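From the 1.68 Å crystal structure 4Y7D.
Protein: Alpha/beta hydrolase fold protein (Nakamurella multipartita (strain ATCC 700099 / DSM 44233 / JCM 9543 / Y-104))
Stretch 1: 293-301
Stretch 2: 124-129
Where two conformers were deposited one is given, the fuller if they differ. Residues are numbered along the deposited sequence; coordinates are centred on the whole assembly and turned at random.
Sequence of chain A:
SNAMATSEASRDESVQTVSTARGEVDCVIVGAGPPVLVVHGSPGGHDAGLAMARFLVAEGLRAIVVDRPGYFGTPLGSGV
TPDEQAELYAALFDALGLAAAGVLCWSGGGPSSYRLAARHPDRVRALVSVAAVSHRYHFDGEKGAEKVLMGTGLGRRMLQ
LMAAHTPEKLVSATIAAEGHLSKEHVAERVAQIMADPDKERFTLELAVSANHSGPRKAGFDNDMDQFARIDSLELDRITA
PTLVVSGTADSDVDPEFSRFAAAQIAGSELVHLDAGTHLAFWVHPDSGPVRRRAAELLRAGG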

# COMPACT_ATOMS: atom_id res chain seq x y z
N ARG A 293 -14.44 -9.37 0.50
CA ARG A 293 -13.82 -10.43 1.31
C ARG A 293 -12.77 -9.85 2.27
O ARG A 293 -12.69 -10.26 3.42
CB ARG A 293 -13.26 -11.58 0.41
CG ARG A 293 -12.35 -12.58 1.09
CD ARG A 293 -13.04 -13.35 2.19
NE ARG A 293 -12.18 -14.32 2.89
CZ ARG A 293 -12.42 -14.82 4.10
NH1 ARG A 293 -13.51 -14.47 4.78
NH2 ARG A 293 -11.58 -15.70 4.63
N ALA A 294 -11.95 -8.96 1.74
CA ALA A 294 -10.94 -8.27 2.57
C ALA A 294 -11.60 -7.55 3.75
O ALA A 294 -11.17 -7.70 4.89
CB ALA A 294 -10.14 -7.30 1.75
N ALA A 295 -12.66 -6.82 3.48
CA ALA A 295 -13.38 -6.11 4.53
C ALA A 295 -13.95 -7.04 5.56
O ALA A 295 -13.84 -6.76 6.75
CB ALA A 295 -14.47 -5.22 3.94
N GLU A 296 -14.53 -8.15 5.12
CA GLU A 296 -15.10 -9.10 6.06
C GLU A 296 -14.01 -9.74 6.93
O GLU A 296 -14.18 -9.90 8.16
CB GLU A 296 -15.91 -10.17 5.33
CG GLU A 296 -16.61 -11.17 6.23
CD GLU A 296 -17.51 -10.58 7.38
OE1 GLU A 296 -18.22 -9.54 7.23
OE2 GLU A 296 -17.50 -11.22 8.47
N LEU A 297 -12.88 -10.08 6.33
CA LEU A 297 -11.77 -10.56 7.10
C LEU A 297 -11.33 -9.52 8.13
O LEU A 297 -11.11 -9.86 9.28
CB LEU A 297 -10.62 -10.93 6.19
CG LEU A 297 -9.57 -11.77 6.87
CD1 LEU A 297 -10.08 -13.20 7.05
CD2 LEU A 297 -8.29 -11.74 6.05
N LEU A 298 -11.22 -8.26 7.71
CA LEU A 298 -10.68 -7.22 8.60
C LEU A 298 -11.62 -6.85 9.74
O LEU A 298 -11.16 -6.33 10.75
CB LEU A 298 -10.26 -5.98 7.78
CG LEU A 298 -9.04 -6.26 6.89
CD1 LEU A 298 -8.86 -5.27 5.72
CD2 LEU A 298 -7.80 -6.31 7.72
N ARG A 299 -12.90 -7.11 9.57
CA ARG A 299 -13.89 -6.92 10.64
C ARG A 299 -13.62 -7.90 11.79
O ARG A 299 -13.96 -7.60 12.92
CB ARG A 299 -15.28 -7.20 10.14
CG ARG A 299 -15.92 -6.09 9.38
CD ARG A 299 -17.39 -6.38 9.18
NE ARG A 299 -17.76 -5.46 8.15
CZ ARG A 299 -17.90 -5.76 6.86
NH1 ARG A 299 -18.13 -4.78 6.02
NH2 ARG A 299 -17.86 -7.02 6.41
N ALA A 300 -13.02 -9.05 11.49
CA ALA A 300 -12.47 -9.99 12.52
C ALA A 300 -13.49 -10.22 13.63
O ALA A 300 -13.18 -10.08 14.82
CB ALA A 300 -11.16 -9.46 13.09
N GLY A 301 -14.72 -10.53 13.22
CA GLY A 301 -15.81 -10.80 14.16
C GLY A 301 -16.53 -9.56 14.68
O GLY A 301 -17.46 -9.68 15.48
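Stretch 2, residues 124-129: VRALVS

The strand part of stretch 2, after a corner at Arg 125, runs against the helix of stretch 1, with the two chains pointing in nearly opposite directions. The helix, which begins earlier in the chain, carries backbone hydrogen bonds from Leu 297 N to Arg 293 O (2.9 Å) and from Leu 298 N to Ala 294 O (2.9 Å); at its end Ala 300 N makes a weak bond to Leu 297 O (3.0 Å), and Ala 300 itself leaves helical geometry with positive phi (48/49). In stretch 2 the chain turns at Arg 125 (phi/psi -72/-36), then stays extended from Ala 126 (-169/154) through Ser 129 (-121/108) and continues as strand beyond it. The N-to-C directions of helix and strand make an angle of 154°, roughly antiparallel, and their axes approach to 7.7 Å. The register runs in reverse order, as the direction requires: Leu 298 CA lies 5.6 Å from Ala 126 CA, Ala 294 CA 6.4 Å from Val 128 CA, and Ala 300 CA 6.2 Å from Arg 125 CA. One helical turn, from Ala 294 to Leu 298, thus matches two residues of strand.

Because side chains alternate along a strand, Ala 126 and Val 128 point toward the helix while Leu 127 points away. Val 128, its chi1 in t, gives up the largest area, 72 Å², and its CG2 meets three helix residues: Leu 298 CD1 at 3.6 Å, Ala 294 CB at 3.9 Å and Leu 297 CD2 at 4.2 Å. At Ala 126, where the CA pairing with Leu 298 is the closest of the three, Ala 126 CB lies 3.6 Å from Leu 297 O; the same CB lies 4.0 Å from Leu 297 CG and 4.3 Å from Leu 298 CD2. Leu 298 (chi1 m, chi2 t) leaves its backbone sideways, but its end comes nearer the strand. Leu 297 (chi1 t, chi2 p) points toward it and also sets CD2 3.9 Å from Leu 127 O. Past the helix, Ala 300 CB packs on Arg 125 CB at 3.8 Å, an exposed contact at the corner.

No hydrogen bond crosses between the stretches; apolar packing dominates the 333 Å² they bury together. Ala 295 points away from the strand, as does Arg 299, whose NH2 instead forms a salt bridge with Glu 296 OE1 at 2.7 Å, within the helical stretch.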

# COMPACT_ATOMS: atom_id res chain seq x y z
N VAL A 124 -2.35 -7.82 15.84
CA VAL A 124 -2.87 -7.94 14.48
C VAL A 124 -4.06 -8.95 14.43
O VAL A 124 -3.88 -10.17 14.63
CB VAL A 124 -1.76 -8.34 13.52
CG1 VAL A 124 -2.28 -8.52 12.12
CG2 VAL A 124 -0.62 -7.33 13.53
N ARG A 125 -5.27 -8.43 14.22
CA ARG A 125 -6.48 -9.24 14.13
C ARG A 125 -6.58 -10.06 12.85
O ARG A 125 -7.11 -11.20 12.84
CB ARG A 125 -7.72 -8.35 14.22
CG ARG A 125 -7.90 -7.62 15.55
CD ARG A 125 -9.35 -7.70 16.08
NE ARG A 125 -9.49 -7.05 17.39
CZ ARG A 125 -9.07 -7.55 18.57
NH1 ARG A 125 -9.25 -6.86 19.70
NH2 ARG A 125 -8.42 -8.72 18.63
N ALA A 126 -6.09 -9.48 11.76
CA ALA A 126 -6.18 -10.03 10.41
C ALA A 126 -5.27 -9.20 9.51
O ALA A 126 -5.00 -8.02 9.78
CB ALA A 126 -7.60 -9.98 9.91
N LEU A 127 -4.79 -9.81 8.43
CA LEU A 127 -3.88 -9.18 7.51
C LEU A 127 -4.39 -9.33 6.07
O LEU A 127 -4.61 -10.43 5.62
CB LEU A 127 -2.48 -9.81 7.66
CG LEU A 127 -1.35 -9.32 6.72
CD1 LEU A 127 -1.12 -7.81 6.86
CD2 LEU A 127 -0.14 -10.14 7.09
N VAL A 128 -4.52 -8.22 5.37
CA VAL A 128 -4.73 -8.21 3.93
C VAL A 128 -3.51 -7.59 3.28
O VAL A 128 -3.20 -6.40 3.53
CB VAL A 128 -5.99 -7.46 3.55
CG1 VAL A 128 -6.18 -7.41 2.04
CG2 VAL A 128 -7.19 -8.14 4.21
N SER A 129 -2.84 -8.39 2.47
CA SER A 129 -1.55 -8.02 1.91
C SER A 129 -1.64 -8.04 0.39
O SER A 129 -1.69 -9.10 -0.26
CB SER A 129 -0.50 -8.94 2.41
OG SER A 129 0.74 -8.58 1.89